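Local coordinates for BIFUNCTIONAL PROTEIN Proline utilization A (PutA) (Corynebacterium freiburgense, PDB 5UX5), which oxidises proline to glutamate in two steps, pairing an FAD-dependent proline dehydrogenase with an NAD-dependent aldehyde dehydrogenase in one polypeptide, at residues K863-R875 and F1055-R1067. Numbering follows the deposited sequence.
Sequences KEKVEVGNAYINR and FLKEQAVSTTNHR
A871 and I873 each turn both their N-H and C=O toward strand 1056-1064, which runs parallel to strand 870-873. Five main-chain bonds result: A1060 N to G869 O comes first, A871 N donates to A1060 O (3.0 Å) and A871 O accepts S1062 N (2.9 Å), then I873 N to S1062 O and T1064 N to I873 O. A side-chain bond flanks the series at each end. At the start, the Q1059 chain, with CG anti to the backbone N (chi1 177°) and extended beyond it, carries NE2 to V868 O (3.1 Å), which lies close to the amide plane; its OE1 is held by R970. At the far end T1064 OG1 donates to N874 O (2.8 Å), approaching from above the carbonyl plane. On one face of the strand pair I873 CD1 touches both V1061 CG1 (3.9 Å) and T1063 OG1, while the aliphatic part of K863, from the preceding helix, crosses V1061 at about a right angle. On the opposite face S1062 CB packs against Y872 CD2 (3.7 Å), and that ring atom sits over one face of the R875 guanidinium, whose NH1 is salt-bridged to E965. S1062 OG is hydrogen-bonded to N967 OD1. Strand 870-873 also pairs with strand 845-852, and strand 1056-1064 with strand 965-980, so the contact joins the aldehyde dehydrogenase part to the C-terminal region. Backbone bonding thus fixes the strands' alignment largely independently of side-chain identity, the Q1059 amide and T1064 hydroxyl each adding a bond.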
loop_
_atom_site.group_PDB
_atom_site.type_symbol
_atom_site.label_atom_id
_atom_site.label_comp_id
_atom_site.label_asym_id
_atom_site.label_seq_id
_atom_site.Cartn_x
_atom_site.Cartn_y
_atom_site.Cartn_z
ATOM N N LYS A 863 11.372 -16.347 -6.359
ATOM C CA LYS A 863 10.048 -16.914 -6.063
ATOM C C LYS A 863 10.149 -18.374 -5.656
ATOM O O LYS A 863 9.394 -18.838 -4.790
ATOM C CB LYS A 863 9.099 -16.829 -7.266
ATOM C CG LYS A 863 8.577 -15.453 -7.615
ATOM C CD LYS A 863 7.313 -15.521 -8.511
ATOM C CE LYS A 863 7.301 -16.788 -9.414
ATOM N NZ LYS A 863 5.960 -17.203 -9.949
ATOM N N GLU A 864 11.097 -19.103 -6.230
ATOM C CA GLU A 864 11.170 -20.520 -5.934
ATOM C C GLU A 864 11.981 -20.793 -4.680
ATOM O O GLU A 864 11.640 -21.705 -3.928
ATOM C CB GLU A 864 11.762 -21.266 -7.143
ATOM C CG GLU A 864 11.479 -22.795 -7.212
ATOM C CD GLU A 864 9.964 -23.153 -7.356
ATOM O OE1 GLU A 864 9.104 -22.239 -7.518
ATOM O OE2 GLU A 864 9.641 -24.363 -7.339
ATOM N N LYS A 865 12.995 -19.982 -4.379
ATOM C CA LYS A 865 13.898 -20.341 -3.296
ATOM C C LYS A 865 13.571 -19.667 -1.962
ATOM O O LYS A 865 14.020 -20.163 -0.921
ATOM C CB LYS A 865 15.350 -20.046 -3.700
ATOM N N VAL A 866 12.767 -18.595 -1.938
ATOM C CA VAL A 866 12.591 -17.866 -0.686
ATOM C C VAL A 866 11.584 -18.591 0.179
ATOM O O VAL A 866 10.573 -19.097 -0.320
ATOM C CB VAL A 866 12.160 -16.411 -0.916
ATOM C CG1 VAL A 866 10.759 -16.334 -1.522
ATOM C CG2 VAL A 866 12.240 -15.656 0.418
ATOM N N GLU A 867 11.845 -18.594 1.484
ATOM C CA GLU A 867 11.132 -19.410 2.458
ATOM C C GLU A 867 10.394 -18.507 3.423
ATOM O O GLU A 867 10.755 -18.433 4.602
ATOM C CB GLU A 867 12.090 -20.333 3.180
ATOM C CG GLU A 867 12.665 -21.378 2.263
ATOM C CD GLU A 867 13.715 -22.247 2.928
ATOM O OE1 GLU A 867 14.085 -23.281 2.302
ATOM O OE2 GLU A 867 14.122 -21.926 4.082
ATOM N N VAL A 868 9.345 -17.859 2.915
ATOM C CA VAL A 868 8.481 -16.969 3.684
ATOM C C VAL A 868 7.033 -17.248 3.311
ATOM O O VAL A 868 6.725 -17.695 2.202
ATOM C CB VAL A 868 8.789 -15.476 3.428
ATOM C CG1 VAL A 868 10.218 -15.172 3.773
ATOM C CG2 VAL A 868 8.464 -15.104 1.977
ATOM N N GLY A 869 6.131 -16.954 4.232
ATOM C CA GLY A 869 4.743 -17.192 3.917
ATOM C C GLY A 869 4.202 -16.140 2.971
ATOM O O GLY A 869 3.428 -16.464 2.063
ATOM N N ASN A 870 4.631 -14.882 3.150
ATOM C CA ASN A 870 4.198 -13.750 2.323
ATOM C C ASN A 870 5.411 -13.189 1.576
ATOM O O ASN A 870 6.278 -12.537 2.169
ATOM C CB ASN A 870 3.524 -12.675 3.183
ATOM C CG ASN A 870 2.058 -12.998 3.518
ATOM O OD1 ASN A 870 1.772 -13.824 4.380
ATOM N ND2 ASN A 870 1.140 -12.329 2.853
ATOM N N ALA A 871 5.472 -13.479 0.279
ATOM C CA ALA A 871 6.484 -12.955 -0.635
ATOM C C ALA A 871 5.929 -11.788 -1.469
ATOM O O ALA A 871 4.759 -11.782 -1.866
ATOM C CB ALA A 871 6.991 -14.065 -1.546
ATOM N N TYR A 872 6.761 -10.774 -1.688
ATOM C CA TYR A 872 6.393 -9.581 -2.449
ATOM C C TYR A 872 7.506 -9.288 -3.432
ATOM O O TYR A 872 8.683 -9.506 -3.134
ATOM C CB TYR A 872 6.161 -8.345 -1.562
ATOM C CG TYR A 872 5.083 -8.523 -0.525
ATOM C CD1 TYR A 872 5.382 -9.096 0.689
ATOM C CD2 TYR A 872 3.764 -8.107 -0.748
ATOM C CE1 TYR A 872 4.427 -9.269 1.644
ATOM C CE2 TYR A 872 2.786 -8.277 0.235
ATOM C CZ TYR A 872 3.143 -8.876 1.429
ATOM O OH TYR A 872 2.261 -9.078 2.466
ATOM N N ILE A 873 7.142 -8.806 -4.608
ATOM C CA ILE A 873 8.121 -8.559 -5.647
ATOM C C ILE A 873 7.972 -7.117 -6.105
ATOM O O ILE A 873 6.894 -6.709 -6.549
ATOM C CB ILE A 873 7.964 -9.572 -6.790
ATOM C CG1 ILE A 873 8.418 -10.935 -6.244
ATOM C CG2 ILE A 873 8.764 -9.166 -8.000
ATOM C CD1 ILE A 873 7.756 -12.124 -6.853
ATOM N N ASN A 874 9.035 -6.335 -5.938
ATOM C CA ASN A 874 9.045 -4.926 -6.340
ATOM C C ASN A 874 7.891 -4.136 -5.715
ATOM O O ASN A 874 7.238 -3.330 -6.370
ATOM C CB ASN A 874 9.044 -4.801 -7.866
ATOM C CG ASN A 874 10.278 -5.389 -8.491
ATOM O OD1 ASN A 874 11.375 -5.280 -7.938
ATOM N ND2 ASN A 874 10.125 -5.992 -9.653
ATOM N N ARG A 875 7.652 -4.353 -4.428
ATOM C CA ARG A 875 6.745 -3.516 -3.659
ATOM C C ARG A 875 7.067 -3.716 -2.187
ATOM O O ARG A 875 7.928 -4.520 -1.839
ATOM C CB ARG A 875 5.297 -3.854 -3.970
ATOM C CG ARG A 875 5.046 -5.342 -3.949
ATOM C CD ARG A 875 3.628 -5.601 -3.547
ATOM N NE ARG A 875 3.436 -5.290 -2.141
ATOM C CZ ARG A 875 2.246 -5.188 -1.555
ATOM N NH1 ARG A 875 1.136 -5.363 -2.262
ATOM N NH2 ARG A 875 2.161 -4.911 -0.264
ATOM N N PHE A 1055 0.213 -31.598 4.549
ATOM C CA PHE A 1055 1.408 -31.816 3.749
ATOM C C PHE A 1055 1.852 -30.582 2.984
ATOM O O PHE A 1055 2.780 -30.673 2.171
ATOM C CB PHE A 1055 1.166 -32.985 2.794
ATOM C CG PHE A 1055 0.997 -34.298 3.501
ATOM C CD1 PHE A 1055 -0.191 -34.601 4.156
ATOM C CD2 PHE A 1055 2.021 -35.224 3.523
ATOM C CE1 PHE A 1055 -0.347 -35.806 4.827
ATOM C CE2 PHE A 1055 1.858 -36.441 4.179
ATOM C CZ PHE A 1055 0.678 -36.727 4.832
ATOM N N LEU A 1056 1.225 -29.425 3.237
ATOM C CA LEU A 1056 1.395 -28.216 2.429
ATOM C C LEU A 1056 1.526 -26.967 3.300
ATOM O O LEU A 1056 0.909 -26.833 4.364
ATOM C CB LEU A 1056 0.214 -28.031 1.460
ATOM C CG LEU A 1056 -0.017 -29.155 0.444
ATOM C CD1 LEU A 1056 -1.404 -29.023 -0.139
ATOM C CD2 LEU A 1056 1.032 -29.142 -0.655
ATOM N N LYS A 1057 2.307 -26.029 2.809
ATOM C CA LYS A 1057 2.453 -24.722 3.429
ATOM C C LYS A 1057 1.826 -23.676 2.511
ATOM O O LYS A 1057 2.255 -23.512 1.363
ATOM C CB LYS A 1057 3.935 -24.412 3.657
ATOM C CG LYS A 1057 4.688 -25.335 4.591
ATOM C CD LYS A 1057 6.136 -24.871 4.691
ATOM C CE LYS A 1057 6.778 -24.911 3.319
ATOM N NZ LYS A 1057 8.272 -24.906 3.317
ATOM N N GLU A 1058 0.845 -22.946 3.021
ATOM C CA GLU A 1058 0.206 -21.928 2.201
ATOM C C GLU A 1058 1.175 -20.774 1.967
ATOM O O GLU A 1058 2.036 -20.488 2.812
ATOM C CB GLU A 1058 -1.064 -21.420 2.890
ATOM C CG GLU A 1058 -2.084 -22.511 3.145
ATOM C CD GLU A 1058 -3.318 -22.032 3.890
ATOM O OE1 GLU A 1058 -4.204 -22.883 4.186
ATOM O OE2 GLU A 1058 -3.389 -20.823 4.206
ATOM N N GLN A 1059 1.046 -20.117 0.804
ATOM C CA GLN A 1059 1.906 -18.980 0.469
ATOM C C GLN A 1059 1.223 -17.987 -0.465
ATOM O O GLN A 1059 0.631 -18.376 -1.476
ATOM C CB GLN A 1059 3.213 -19.444 -0.188
ATOM C CG GLN A 1059 4.136 -18.321 -0.630
ATOM C CD GLN A 1059 5.371 -18.819 -1.331
ATOM O OE1 GLN A 1059 5.281 -19.423 -2.400
ATOM N NE2 GLN A 1059 6.540 -18.538 -0.757
ATOM N N ALA A 1060 1.384 -16.696 -0.163
ATOM C CA ALA A 1060 0.913 -15.606 -1.015
ATOM C C ALA A 1060 2.094 -14.938 -1.701
ATOM O O ALA A 1060 3.056 -14.558 -1.031
ATOM C CB ALA A 1060 0.152 -14.569 -0.200
ATOM N N VAL A 1061 2.033 -14.808 -3.031
ATOM C CA VAL A 1061 3.086 -14.146 -3.807
ATOM C C VAL A 1061 2.464 -12.952 -4.516
ATOM O O VAL A 1061 1.662 -13.118 -5.447
ATOM C CB VAL A 1061 3.755 -15.076 -4.819
ATOM C CG1 VAL A 1061 4.984 -14.402 -5.400
ATOM C CG2 VAL A 1061 4.114 -16.410 -4.179
ATOM N N SER A 1062 2.879 -11.749 -4.116
ATOM C CA SER A 1062 2.340 -10.497 -4.628
ATOM C C SER A 1062 3.420 -9.795 -5.430
ATOM O O SER A 1062 4.491 -9.508 -4.885
ATOM C CB SER A 1062 1.861 -9.614 -3.483
ATOM O OG SER A 1062 1.388 -8.390 -3.993
ATOM N N THR A 1063 3.148 -9.548 -6.720
ATOM C CA THR A 1063 4.111 -8.980 -7.676
ATOM C C THR A 1063 3.535 -7.759 -8.397
ATOM O O THR A 1063 2.476 -7.844 -9.039
ATOM C CB THR A 1063 4.526 -9.990 -8.749
ATOM O OG1 THR A 1063 5.032 -11.185 -8.142
ATOM C CG2 THR A 1063 5.560 -9.382 -9.684
ATOM N N THR A 1064 4.246 -6.639 -8.325
ATOM C CA THR A 1064 3.887 -5.481 -9.126
ATOM C C THR A 1064 3.958 -5.868 -10.594
ATOM O O THR A 1064 4.886 -6.556 -11.010
ATOM C CB THR A 1064 4.815 -4.301 -8.793
ATOM O OG1 THR A 1064 4.702 -4.033 -7.397
ATOM C CG2 THR A 1064 4.409 -3.016 -9.534
ATOM N N ASN A 1065 2.937 -5.474 -11.368
ATOM C CA ASN A 1065 2.812 -5.881 -12.764
ATOM C C ASN A 1065 3.260 -4.820 -13.750
ATOM O O ASN A 1065 3.534 -5.145 -14.913
ATOM C CB ASN A 1065 1.356 -6.201 -13.095
ATOM C CG ASN A 1065 0.999 -7.614 -12.801
ATOM O OD1 ASN A 1065 1.837 -8.512 -12.883
ATOM N ND2 ASN A 1065 -0.261 -7.837 -12.460
ATOM N N HIS A 1066 3.359 -3.578 -13.308
ATOM C CA HIS A 1066 3.541 -2.434 -14.178
ATOM C C HIS A 1066 4.932 -1.840 -13.979
ATOM O O HIS A 1066 5.584 -2.075 -12.960
ATOM C CB HIS A 1066 2.440 -1.406 -13.895
ATOM C CG HIS A 1066 2.425 -0.921 -12.478
ATOM N ND1 HIS A 1066 3.162 0.166 -12.051
ATOM C CD2 HIS A 1066 1.798 -1.403 -11.378
ATOM C CE1 HIS A 1066 2.974 0.343 -10.754
ATOM N NE2 HIS A 1066 2.152 -0.596 -10.319
ATOM N N ARG A 1067 5.394 -1.091 -14.984
ATOM C CA ARG A 1067 6.617 -0.279 -14.911
ATOM C C ARG A 1067 6.203 1.186 -15.027
ATOM O O ARG A 1067 6.063 1.712 -16.136
ATOM C CB ARG A 1067 7.634 -0.660 -16.007
ATOM C CG ARG A 1067 8.907 0.213 -16.040
ATOM C CD ARG A 1067 10.046 -0.391 -15.195
ATOM N NE ARG A 1067 11.110 0.569 -14.882
ATOM C CZ ARG A 1067 11.296 1.136 -13.692
ATOM N NH1 ARG A 1067 10.489 0.839 -12.673
ATOM N NH2 ARG A 1067 12.295 1.991 -13.530
#